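Local coordinates for proton-dependent oligopeptide transporter family protein (Xanthomonas campestris, PDB 6EI3) that probably couples proton movement to the transport of small peptides across the membrane, as a POT-family member of the major facilitator superfamily, here captured in an auto-inhibited state, at residues A297-T300 with P301-L305; P336-V339 with M340-P344; L348-Y351 with P352-R356; G444-W447 with V448-N452. All blocks are in the same frame, centred on the assembly; numbering follows the deposited sequence. Where two conformers were deposited one is given.

Interaction 1 of 4, residues A297-T300 with P301-L305; sequences ALVT and PFFSL. With 78M ((2S)-2,3-dihydroxypropyl(7Z)-pentadec-7-enoate), chain O.
V299 meets F303 one turn on: its CG1 methyl lies 3.8 Å from CE2 of F303, approaching the ring obliquely. CG1 stands anti to the backbone N (chi1 160°), carrying the methyl along the helix. Within 301-305 the two phenyl rings are turned across one another, with CD2 of F302 3.9 Å above the plane of the F303 ring, over its centre. This side is tightly packed: helix 400-424 touches both rings, and helix 430-456 adds W437 and T441 against F303.

The backbone gives way beneath them. P301 has no N-H, and its CD stands 4.0 Å from A297 O, where a regular bond would form. The A297 carbonyl instead takes the hydroxyl of T300, with OG1 2.7 Å from A297 O and tilted 20° from the carbonyl plane. The same OG1 accepts a bond from NE1 of W447, bridging two helices. F302 N turns to V299 O, 2.8 Å away but 41° out of the carbonyl plane; the i to i-4 bond from S304 N to T300 O, at 3.2 Å, restores the regular pattern.

The other flank is looser. L298 is partly exposed and points away from the following turn, while the bound monoacylglycerol 78M runs past A297 and T300 and ends with C15 3.8 Å from P301 CG. The tail meets these residues by van der Waals contact alone; the lipid's hydrogen bond goes to Y493 OH. Loss of the i to i-4 bonds at 301 and 302, with a threonine hydroxyl taking up the carbonyl left behind, identifies a proline kink in a membrane-spanning helix.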
loop_
_atom_site.group_PDB
_atom_site.type_symbol
_atom_site.label_atom_id
_atom_site.label_comp_id
_atom_site.label_asym_id
_atom_site.label_seq_id
_atom_site.Cartn_x
_atom_site.Cartn_y
_atom_site.Cartn_z
ATOM N N ALA A 297 -0.364 5.496 -11.258
ATOM C CA ALA A 297 -0.284 6.875 -10.734
ATOM C C ALA A 297 -1.685 7.440 -10.442
ATOM O O ALA A 297 -1.908 8.108 -9.426
ATOM C CB ALA A 297 0.454 7.777 -11.733
ATOM N N LEU A 298 -2.628 7.140 -11.334
ATOM C CA LEU A 298 -4.018 7.587 -11.260
ATOM C C LEU A 298 -4.841 6.857 -10.215
ATOM O O LEU A 298 -5.923 7.323 -9.859
ATOM C CB LEU A 298 -4.658 7.498 -12.657
ATOM C CG LEU A 298 -4.126 8.510 -13.662
ATOM C CD1 LEU A 298 -4.609 8.195 -15.077
ATOM C CD2 LEU A 298 -4.517 9.933 -13.268
ATOM N N VAL A 299 -4.329 5.719 -9.729
ATOM C CA VAL A 299 -4.918 4.891 -8.672
ATOM C C VAL A 299 -4.427 5.349 -7.281
ATOM O O VAL A 299 -5.095 5.064 -6.292
ATOM C CB VAL A 299 -4.667 3.365 -8.932
ATOM C CG1 VAL A 299 -4.827 2.518 -7.662
ATOM C CG2 VAL A 299 -5.612 2.851 -10.011
ATOM N N THR A 300 -3.279 6.053 -7.195
ATOM C CA THR A 300 -2.724 6.508 -5.890
ATOM C C THR A 300 -3.784 7.207 -4.983
ATOM O O THR A 300 -3.771 6.904 -3.800
ATOM C CB THR A 300 -1.443 7.363 -6.046
ATOM O OG1 THR A 300 -1.735 8.551 -6.793
ATOM C CG2 THR A 300 -0.308 6.604 -6.693
ATOM N N PRO A 301 -4.755 8.044 -5.477
ATOM C CA PRO A 301 -5.757 8.632 -4.558
ATOM C C PRO A 301 -6.642 7.580 -3.905
ATOM O O PRO A 301 -7.119 7.817 -2.803
ATOM C CB PRO A 301 -6.567 9.540 -5.479
ATOM C CG PRO A 301 -5.570 9.923 -6.562
ATOM C CD PRO A 301 -4.947 8.593 -6.838
ATOM N N PHE A 302 -6.829 6.396 -4.547
ATOM C CA PHE A 302 -7.606 5.335 -3.903
ATOM C C PHE A 302 -6.903 4.936 -2.590
ATOM O O PHE A 302 -7.566 4.738 -1.576
ATOM C CB PHE A 302 -7.808 4.088 -4.820
ATOM C CG PHE A 302 -8.309 2.915 -4.002
ATOM C CD1 PHE A 302 -9.645 2.836 -3.613
ATOM C CD2 PHE A 302 -7.420 1.960 -3.509
ATOM C CE1 PHE A 302 -10.092 1.789 -2.789
ATOM C CE2 PHE A 302 -7.866 0.930 -2.683
ATOM C CZ PHE A 302 -9.197 0.858 -2.317
ATOM N N PHE A 303 -5.575 4.785 -2.623
ATOM C CA PHE A 303 -4.809 4.392 -1.435
ATOM C C PHE A 303 -4.750 5.486 -0.388
ATOM O O PHE A 303 -4.681 5.155 0.794
ATOM C CB PHE A 303 -3.419 3.870 -1.807
ATOM C CG PHE A 303 -3.529 2.512 -2.449
ATOM C CD1 PHE A 303 -3.849 1.388 -1.688
ATOM C CD2 PHE A 303 -3.322 2.352 -3.815
ATOM C CE1 PHE A 303 -3.994 0.130 -2.291
ATOM C CE2 PHE A 303 -3.453 1.087 -4.418
ATOM C CZ PHE A 303 -3.817 -0.007 -3.657
ATOM N N SER A 304 -4.869 6.784 -0.806
ATOM C CA SER A 304 -4.962 7.924 0.116
ATOM C C SER A 304 -6.196 7.736 0.968
ATOM O O SER A 304 -6.155 7.955 2.162
ATOM C CB SER A 304 -5.123 9.243 -0.651
ATOM O OG SER A 304 -4.014 9.459 -1.493
ATOM N N LEU A 305 -7.295 7.349 0.340
ATOM C CA LEU A 305 -8.587 7.149 0.990
ATOM C C LEU A 305 -8.666 5.823 1.736
ATOM O O LEU A 305 -9.228 5.750 2.829
ATOM C CB LEU A 305 -9.693 7.241 -0.080
ATOM C CG LEU A 305 -10.231 8.660 -0.364
ATOM C CD1 LEU A 305 -9.226 9.532 -1.123
ATOM C CD2 LEU A 305 -11.503 8.595 -1.179
HETATM O O21 78M O . -0.021 6.739 -22.301
HETATM C C20 78M O . 1.338 6.531 -21.951
HETATM C C18 78M O . 1.907 7.728 -21.228
HETATM O O19 78M O . 1.798 8.896 -22.046
HETATM C C17 78M O . 3.345 7.525 -20.819
HETATM O O2 78M O . 3.604 8.500 -19.781
HETATM C C1 78M O . 4.701 8.344 -19.030
HETATM O O1 78M O . 5.570 7.543 -19.262
HETATM C C2 78M O . 4.696 9.283 -17.859
HETATM C C3 78M O . 4.677 8.566 -16.515
HETATM C C4 78M O . 3.772 9.241 -15.494
HETATM C C5 78M O . 4.489 9.814 -14.282
HETATM C C6 78M O . 4.857 8.787 -13.205
HETATM C C7 78M O . 3.952 8.860 -12.017
HETATM C C8 78M O . 4.266 9.293 -10.807
HETATM C C9 78M O . 3.340 9.365 -9.627
HETATM C C10 78M O . 2.592 10.701 -9.586
HETATM C C11 78M O . 1.098 10.585 -9.337
HETATM C C12 78M O . 0.290 11.695 -10.000
HETATM C C13 78M O . -1.223 11.541 -9.929
HETATM C C15 78M O . -3.340 12.092 -8.690
HETATM C C14 78M O . -1.845 11.964 -8.610
#

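Interaction 2 of 4, residues P336-V339 with M340-P344; sequences PLLV and MLLIP. With 78M ((2S)-2,3-dihydroxypropyl(7Z)-pentadec-7-enoate), chain N.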
loop_
_atom_site.group_PDB
_atom_site.type_symbol
_atom_site.label_atom_id
_atom_site.label_comp_id
_atom_site.label_asym_id
_atom_site.label_seq_id
_atom_site.Cartn_x
_atom_site.Cartn_y
_atom_site.Cartn_z
ATOM N N PRO A 336 -11.678 -6.809 6.196
ATOM C CA PRO A 336 -11.477 -8.199 5.730
ATOM C C PRO A 336 -12.767 -9.022 5.684
ATOM O O PRO A 336 -12.893 -9.879 4.806
ATOM C CB PRO A 336 -10.464 -8.766 6.731
ATOM C CG PRO A 336 -10.654 -7.941 7.976
ATOM C CD PRO A 336 -10.897 -6.557 7.432
ATOM N N LEU A 337 -13.750 -8.740 6.576
ATOM C CA LEU A 337 -15.042 -9.439 6.517
ATOM C C LEU A 337 -15.724 -9.119 5.179
ATOM O O LEU A 337 -16.218 -10.020 4.507
ATOM C CB LEU A 337 -15.977 -9.040 7.684
ATOM C CG LEU A 337 -17.427 -9.562 7.575
ATOM C CD1 LEU A 337 -17.497 -11.068 7.738
ATOM C CD2 LEU A 337 -18.367 -8.865 8.558
ATOM N N LEU A 338 -15.738 -7.826 4.803
ATOM C CA LEU A 338 -16.377 -7.380 3.572
ATOM C C LEU A 338 -15.612 -7.820 2.318
ATOM O O LEU A 338 -16.234 -8.089 1.299
ATOM C CB LEU A 338 -16.649 -5.866 3.597
ATOM C CG LEU A 338 -17.798 -5.414 4.482
ATOM C CD1 LEU A 338 -17.620 -3.960 4.884
ATOM C CD2 LEU A 338 -19.150 -5.640 3.805
ATOM N N VAL A 339 -14.285 -7.944 2.392
ATOM C CA VAL A 339 -13.499 -8.448 1.263
ATOM C C VAL A 339 -13.962 -9.921 1.020
ATOM O O VAL A 339 -14.235 -10.311 -0.120
ATOM C CB VAL A 339 -11.961 -8.390 1.519
ATOM C CG1 VAL A 339 -11.189 -9.230 0.488
ATOM C CG2 VAL A 339 -11.439 -6.955 1.530
ATOM N N MET A 340 -14.059 -10.716 2.100
ATOM C CA MET A 340 -14.440 -12.136 2.005
ATOM C C MET A 340 -15.856 -12.328 1.519
ATOM O O MET A 340 -16.113 -13.322 0.857
ATOM C CB MET A 340 -14.181 -12.898 3.314
ATOM C CG MET A 340 -12.697 -13.103 3.574
ATOM S SD MET A 340 -12.308 -14.037 5.073
ATOM C CE MET A 340 -12.979 -12.945 6.359
ATOM N N LEU A 341 -16.763 -11.378 1.805
ATOM C CA LEU A 341 -18.133 -11.457 1.305
ATOM C C LEU A 341 -18.222 -10.946 -0.152
ATOM O O LEU A 341 -18.896 -11.566 -0.976
ATOM C CB LEU A 341 -19.096 -10.622 2.186
ATOM C CG LEU A 341 -19.419 -11.150 3.596
ATOM C CD1 LEU A 341 -20.243 -10.140 4.377
ATOM C CD2 LEU A 341 -20.160 -12.480 3.537
ATOM N N LEU A 342 -17.563 -9.798 -0.445
ATOM C CA LEU A 342 -17.655 -9.087 -1.730
ATOM C C LEU A 342 -16.830 -9.677 -2.862
ATOM O O LEU A 342 -17.261 -9.534 -4.003
ATOM C CB LEU A 342 -17.373 -7.576 -1.592
ATOM C CG LEU A 342 -18.389 -6.792 -0.724
ATOM C CD1 LEU A 342 -17.888 -5.365 -0.448
ATOM C CD2 LEU A 342 -19.805 -6.808 -1.334
ATOM N N ILE A 343 -15.676 -10.314 -2.588
ATOM C CA ILE A 343 -14.911 -11.000 -3.643
ATOM C C ILE A 343 -15.860 -12.065 -4.315
ATOM O O ILE A 343 -16.137 -11.907 -5.504
ATOM C CB ILE A 343 -13.531 -11.571 -3.149
ATOM C CG1 ILE A 343 -12.449 -10.447 -2.987
ATOM C CG2 ILE A 343 -13.020 -12.753 -4.008
ATOM C CD1 ILE A 343 -11.849 -9.838 -4.239
ATOM N N PRO A 344 -16.479 -13.043 -3.595
ATOM C CA PRO A 344 -17.394 -13.969 -4.285
ATOM C C PRO A 344 -18.718 -13.333 -4.699
ATOM O O PRO A 344 -19.303 -13.801 -5.662
ATOM C CB PRO A 344 -17.577 -15.107 -3.287
ATOM C CG PRO A 344 -17.385 -14.473 -1.969
ATOM C CD PRO A 344 -16.316 -13.431 -2.180
HETATM O O21 78M N . -22.051 -16.123 1.551
HETATM C C20 78M N . -22.672 -17.062 0.683
HETATM C C18 78M N . -22.574 -18.461 1.244
HETATM O O19 78M N . -21.204 -18.864 1.337
HETATM C C17 78M N . -23.376 -19.478 0.461
HETATM O O2 78M N . -22.712 -19.629 -0.817
HETATM C C1 78M N . -22.283 -20.847 -1.177
HETATM O O1 78M N . -22.416 -21.838 -0.506
HETATM C C2 78M N . -21.627 -20.816 -2.528
HETATM C C3 78M N . -20.139 -20.483 -2.485
HETATM C C4 78M N . -19.857 -18.990 -2.344
HETATM C C5 78M N . -18.382 -18.612 -2.223
HETATM C C6 78M N . -17.741 -18.864 -0.849
HETATM C C7 78M N . -18.224 -17.949 0.240
HETATM C C8 78M N . -17.553 -16.943 0.767
HETATM C C9 78M N . -18.020 -16.038 1.862
HETATM C C10 78M N . -17.026 -16.005 3.019
HETATM C C11 78M N . -17.519 -15.264 4.247
HETATM C C12 78M N . -16.526 -15.254 5.406
HETATM C C13 78M N . -17.077 -14.718 6.722
HETATM C C15 78M N . -18.597 -15.108 8.716
HETATM C C14 78M N . -17.926 -15.713 7.506
#
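V339 lies alongside I343, the two side chains pointing the same way, with CG1 of V339 3.9 Å from CG1 of I343. On the next flank L338 and L342 meet more loosely, CB of L338 being 4.3 Å from CD1 of L342.

M340 behaves differently. Its chain runs straight through chi2 and then bends at chi3 (-63°), which folds the terminal CE back to within 3.4 Å of P336 O. That carbonyl also accepts the M340 N-H, at 3.1 Å between N and O and 161° at the hydrogen, so the thioether curls beside a bond already formed. The bond from I343 N to V339 O (2.9 Å, 164°) is equally straight.

P344 cannot continue the series, since its N carries no hydrogen for M340 O. The acyl chain of 78M passes there, its C9 3.5 Å from M340 O and its C8 3.7 Å from P344 CG, and it also runs along L337 and L341. V339 and I343, by contrast, pack on helix 400-424, and P336 and M340 on helix 137-165. One flank among helices and another turned to lipid, with a proline break between turns, is consistent with a helix at the interface of the two MFS halves.

Interaction 3 of 4, residues L348-Y351 with P352-R356; sequences LVLY and PLLRR
A wider pi-type turn at 348-350 runs into a proline kink at P352, close to the end of helix 334-357. P352 has no N-H to offer the turn before, and its CG lies 3.8 Å from L348 O. Beyond it the helix recovers: L354 N reaches L350 O at 3.0 Å, nearly straight at 173°.

L350 and L354 cross at one flank, CD1 to CD1 at 3.9 Å. CG of L350 stands anti to the backbone N (chi1 -172°), which swings its branch toward the following turn. On another flank R355, extended from CG to NE, lays one guanidinium face over CB of Y351, 3.8 Å from the plane near its centre.

V349 O serves two donors, L353 N at 3.1 Å and a water whose oxygen is 2.9 Å away. This water lies at the edge of the R356 guanidinium, in its plane, and accepts from NH2 at 2.8 Å, tying the arginine back to the loosened turn.

The Y351 ring makes a cation-pi contact with R366 of helix 363-389, and L354 touches W359 and P361 in the intervening loop. L350 and Y351 rest on F408 and L412, so this end of the helix packs against helix 400-424.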
loop_
_atom_site.group_PDB
_atom_site.type_symbol
_atom_site.label_atom_id
_atom_site.label_comp_id
_atom_site.label_asym_id
_atom_site.label_seq_id
_atom_site.Cartn_x
_atom_site.Cartn_y
_atom_site.Cartn_z
ATOM N N LEU A 348 -19.361 -14.190 -8.416
ATOM C CA LEU A 348 -20.458 -15.138 -8.622
ATOM C C LEU A 348 -21.823 -14.493 -8.909
ATOM O O LEU A 348 -22.695 -15.162 -9.468
ATOM C CB LEU A 348 -20.570 -16.070 -7.392
ATOM C CG LEU A 348 -19.669 -17.315 -7.324
ATOM C CD1 LEU A 348 -18.196 -16.963 -7.192
ATOM C CD2 LEU A 348 -20.061 -18.193 -6.147
ATOM N N VAL A 349 -22.028 -13.224 -8.504
ATOM C CA VAL A 349 -23.333 -12.569 -8.685
ATOM C C VAL A 349 -23.268 -11.311 -9.572
ATOM O O VAL A 349 -23.921 -11.294 -10.614
ATOM C CB VAL A 349 -24.051 -12.272 -7.326
ATOM C CG1 VAL A 349 -25.445 -11.684 -7.542
ATOM C CG2 VAL A 349 -24.124 -13.515 -6.439
ATOM N N LEU A 350 -22.534 -10.257 -9.142
ATOM C CA LEU A 350 -22.480 -8.959 -9.824
ATOM C C LEU A 350 -21.871 -8.979 -11.238
ATOM O O LEU A 350 -22.504 -8.444 -12.142
ATOM C CB LEU A 350 -21.794 -7.891 -8.962
ATOM C CG LEU A 350 -21.846 -6.443 -9.483
ATOM C CD1 LEU A 350 -23.282 -5.956 -9.668
ATOM C CD2 LEU A 350 -21.088 -5.521 -8.576
ATOM N N TYR A 351 -20.650 -9.526 -11.421
ATOM C CA TYR A 351 -20.005 -9.571 -12.747
ATOM C C TYR A 351 -20.811 -10.445 -13.706
ATOM O O TYR A 351 -21.223 -9.900 -14.737
ATOM C CB TYR A 351 -18.505 -9.944 -12.709
ATOM C CG TYR A 351 -17.652 -9.068 -11.811
ATOM C CD1 TYR A 351 -17.982 -7.733 -11.578
ATOM C CD2 TYR A 351 -16.490 -9.563 -11.225
ATOM C CE1 TYR A 351 -17.219 -6.934 -10.730
ATOM C CE2 TYR A 351 -15.701 -8.763 -10.394
ATOM C CZ TYR A 351 -16.067 -7.448 -10.157
ATOM O OH TYR A 351 -15.302 -6.657 -9.336
ATOM N N PRO A 352 -21.200 -11.705 -13.345
ATOM C CA PRO A 352 -22.053 -12.495 -14.256
ATOM C C PRO A 352 -23.366 -11.808 -14.618
ATOM O O PRO A 352 -23.743 -11.865 -15.777
ATOM C CB PRO A 352 -22.262 -13.802 -13.493
ATOM C CG PRO A 352 -21.038 -13.938 -12.675
ATOM C CD PRO A 352 -20.822 -12.527 -12.173
ATOM N N LEU A 353 -24.010 -11.088 -13.669
ATOM C CA LEU A 353 -25.245 -10.325 -13.920
ATOM C C LEU A 353 -24.985 -9.294 -15.006
ATOM O O LEU A 353 -25.592 -9.375 -16.069
ATOM C CB LEU A 353 -25.764 -9.633 -12.637
ATOM C CG LEU A 353 -26.993 -8.703 -12.770
ATOM C CD1 LEU A 353 -28.273 -9.482 -13.171
ATOM C CD2 LEU A 353 -27.236 -7.933 -11.485
ATOM N N LEU A 354 -24.023 -8.371 -14.745
ATOM C CA LEU A 354 -23.572 -7.278 -15.613
ATOM C C LEU A 354 -23.256 -7.764 -17.036
ATOM O O LEU A 354 -23.674 -7.111 -17.987
ATOM C CB LEU A 354 -22.343 -6.584 -14.972
ATOM C CG LEU A 354 -22.541 -5.254 -14.207
ATOM C CD1 LEU A 354 -23.848 -5.210 -13.420
ATOM C CD2 LEU A 354 -21.364 -4.978 -13.275
ATOM N N ARG A 355 -22.566 -8.927 -17.168
ATOM C CA ARG A 355 -22.214 -9.578 -18.439
ATOM C C ARG A 355 -23.469 -9.985 -19.207
ATOM O O ARG A 355 -23.543 -9.739 -20.411
ATOM C CB ARG A 355 -21.337 -10.819 -18.201
ATOM C CG ARG A 355 -19.888 -10.495 -17.904
ATOM C CD ARG A 355 -19.140 -11.684 -17.358
ATOM N NE ARG A 355 -17.895 -11.279 -16.705
ATOM C CZ ARG A 355 -17.282 -11.985 -15.760
ATOM N NH1 ARG A 355 -17.801 -13.131 -15.335
ATOM N NH2 ARG A 355 -16.155 -11.542 -15.220
ATOM N N ARG A 356 -24.456 -10.599 -18.510
ATOM C CA ARG A 356 -25.736 -11.040 -19.090
ATOM C C ARG A 356 -26.588 -9.846 -19.508
ATOM O O ARG A 356 -27.335 -9.951 -20.480
ATOM C CB ARG A 356 -26.538 -11.903 -18.102
ATOM C CG ARG A 356 -25.934 -13.273 -17.814
ATOM C CD ARG A 356 -26.910 -14.210 -17.112
ATOM N NE ARG A 356 -27.515 -13.607 -15.920
ATOM C CZ ARG A 356 -26.982 -13.624 -14.702
ATOM N NH1 ARG A 356 -25.819 -14.229 -14.486
ATOM N NH2 ARG A 356 -27.606 -13.043 -13.692
HETATM O O HOH W 1 -25.860 -13.242 -11.515
#

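Interaction 4 of 4, residues G444-W447 with V448-N452; sequences GNLW and VLLSN. With 78M ((2S)-2,3-dihydroxypropyl(7Z)-pentadec-7-enoate), chain O.
The indole of W447 and the side chain of L450 lie side by side and point the same way, so the leucine meets the ring at its edge. CD1 of L450 is in the ring plane, 3.8 Å from CE3 and just as far from CZ3. A chi1 of -52° puts CG of W447 anti to the carbonyl carbon, and chi2 of 140° turns the six-membered ring so that its edge meets L450. L446 crosses L450 from another direction, its CD1 4.0 Å from CG of L450.

Another stretch of the indole edge faces lipid. C11 of 78M lies in the ring plane 3.8 Å from CZ2, whereas C14 approaches CZ2 obliquely at 3.7 Å.

From L449 on the bonds are regular, L450 N reaching L446 O at 2.9 Å, whereas V448 N makes only a weak bond to N445 O. S451 turns its OG back onto V448 O, 2.6 Å away, a carbonyl that N452 N shares. N445 bonds through OD1 to H52 of helix 40-60 and through ND2 to D307 and T441 O. F482 meets the indole edge-to-face. W447 thus lines the bound-lipid pocket, where the acyl tail ends among transmembrane helices.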
loop_
_atom_site.group_PDB
_atom_site.type_symbol
_atom_site.label_atom_id
_atom_site.label_comp_id
_atom_site.label_asym_id
_atom_site.label_seq_id
_atom_site.Cartn_x
_atom_site.Cartn_y
_atom_site.Cartn_z
ATOM N N GLY A 444 0.109 7.134 -2.529
ATOM C CA GLY A 444 -1.190 7.471 -1.950
ATOM C C GLY A 444 -1.078 7.971 -0.508
ATOM O O GLY A 444 -1.779 8.909 -0.112
ATOM N N ASN A 445 -0.164 7.376 0.288
ATOM C CA ASN A 445 0.086 7.801 1.666
ATOM C C ASN A 445 0.777 9.153 1.723
ATOM O O ASN A 445 0.495 9.921 2.636
ATOM C CB ASN A 445 0.825 6.719 2.479
ATOM C CG ASN A 445 -0.115 5.625 2.892
ATOM O OD1 ASN A 445 -0.728 5.672 3.958
ATOM N ND2 ASN A 445 -0.352 4.682 2.005
ATOM N N LEU A 446 1.598 9.492 0.699
ATOM C CA LEU A 446 2.225 10.804 0.602
ATOM C C LEU A 446 1.132 11.869 0.474
ATOM O O LEU A 446 1.246 12.907 1.140
ATOM C CB LEU A 446 3.220 10.905 -0.585
ATOM C CG LEU A 446 3.700 12.319 -0.992
ATOM C CD1 LEU A 446 4.524 13.007 0.127
ATOM C CD2 LEU A 446 4.470 12.299 -2.339
ATOM N N TRP A 447 0.075 11.616 -0.361
ATOM C CA TRP A 447 -0.993 12.612 -0.526
ATOM C C TRP A 447 -1.677 12.942 0.808
ATOM O O TRP A 447 -2.127 14.069 0.984
ATOM C CB TRP A 447 -2.032 12.214 -1.599
ATOM C CG TRP A 447 -1.492 11.839 -2.958
ATOM C CD1 TRP A 447 -1.938 10.825 -3.750
ATOM C CD2 TRP A 447 -0.413 12.465 -3.674
ATOM N NE1 TRP A 447 -1.225 10.789 -4.924
ATOM C CE2 TRP A 447 -0.283 11.786 -4.906
ATOM C CE3 TRP A 447 0.437 13.556 -3.411
ATOM C CZ2 TRP A 447 0.669 12.150 -5.867
ATOM C CZ3 TRP A 447 1.391 13.907 -4.355
ATOM C CH2 TRP A 447 1.516 13.192 -5.558
ATOM N N VAL A 448 -1.772 11.951 1.730
ATOM C CA VAL A 448 -2.368 12.151 3.059
ATOM C C VAL A 448 -1.433 13.075 3.861
ATOM O O VAL A 448 -1.894 14.056 4.449
ATOM C CB VAL A 448 -2.619 10.821 3.817
ATOM C CG1 VAL A 448 -3.231 11.086 5.197
ATOM C CG2 VAL A 448 -3.486 9.858 3.008
ATOM N N LEU A 449 -0.116 12.767 3.878
ATOM C CA LEU A 449 0.877 13.590 4.576
ATOM C C LEU A 449 0.851 15.027 4.075
ATOM O O LEU A 449 0.869 15.954 4.892
ATOM C CB LEU A 449 2.286 13.023 4.411
ATOM C CG LEU A 449 2.612 11.662 5.052
ATOM C CD1 LEU A 449 4.129 11.427 5.016
ATOM C CD2 LEU A 449 2.124 11.599 6.519
ATOM N N LEU A 450 0.738 15.215 2.741
ATOM C CA LEU A 450 0.679 16.548 2.123
ATOM C C LEU A 450 -0.564 17.319 2.526
ATOM O O LEU A 450 -0.479 18.524 2.753
ATOM C CB LEU A 450 0.815 16.480 0.596
ATOM C CG LEU A 450 2.250 16.346 0.061
ATOM C CD1 LEU A 450 2.261 16.270 -1.472
ATOM C CD2 LEU A 450 3.152 17.501 0.538
ATOM N N SER A 451 -1.715 16.618 2.648
ATOM C CA SER A 451 -2.975 17.237 3.087
ATOM C C SER A 451 -2.896 17.748 4.540
ATOM O O SER A 451 -3.502 18.779 4.825
ATOM C CB SER A 451 -4.159 16.296 2.909
ATOM O OG SER A 451 -4.174 15.295 3.917
ATOM N N ASN A 452 -2.147 17.037 5.422
ATOM C CA ASN A 452 -1.910 17.378 6.832
ATOM C C ASN A 452 -1.172 18.696 6.965
ATOM O O ASN A 452 -1.426 19.448 7.903
ATOM C CB ASN A 452 -1.057 16.295 7.520
ATOM C CG ASN A 452 -1.808 15.247 8.303
ATOM O OD1 ASN A 452 -3.011 15.370 8.576
ATOM N ND2 ASN A 452 -1.086 14.191 8.690
HETATM O O21 78M O . -0.021 6.739 -22.301
HETATM C C20 78M O . 1.338 6.531 -21.951
HETATM C C18 78M O . 1.907 7.728 -21.228
HETATM O O19 78M O . 1.798 8.896 -22.046
HETATM C C17 78M O . 3.345 7.525 -20.819
HETATM O O2 78M O . 3.604 8.500 -19.781
HETATM C C1 78M O . 4.701 8.344 -19.030
HETATM O O1 78M O . 5.570 7.543 -19.262
HETATM C C2 78M O . 4.696 9.283 -17.859
HETATM C C3 78M O . 4.677 8.566 -16.515
HETATM C C4 78M O . 3.772 9.241 -15.494
HETATM C C5 78M O . 4.489 9.814 -14.282
HETATM C C6 78M O . 4.857 8.787 -13.205
HETATM C C7 78M O . 3.952 8.860 -12.017
HETATM C C8 78M O . 4.266 9.293 -10.807
HETATM C C9 78M O . 3.340 9.365 -9.627
HETATM C C10 78M O . 2.592 10.701 -9.586
HETATM C C11 78M O . 1.098 10.585 -9.337
HETATM C C12 78M O . 0.290 11.695 -10.000
HETATM C C13 78M O . -1.223 11.541 -9.929
HETATM C C15 78M O . -3.340 12.092 -8.690
HETATM C C14 78M O . -1.845 11.964 -8.610
#

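Interactions 1 and 4 are buried contacts on different helices, 281-306 and 430-456. They touch, S304 OG bonding to G444 O at 2.7 Å, and share one lipid tail. Their polar groups also bind other helices. Interactions 2 and 3 follow one another on helix 334-357: the first is partly buried, between neighbouring helices and lipid; the second is a surface contact about 29 Å from the chain centre, centre to centre, where arginines and a water enter. Prolines interrupt the backbone bonding in interactions 1, 2 and 3, while 444-452, without proline, keeps i to i-4 bonds from L449 on. Aromatic packing marks the two core contacts, and aliphatic pairs one turn apart dominate 336-344.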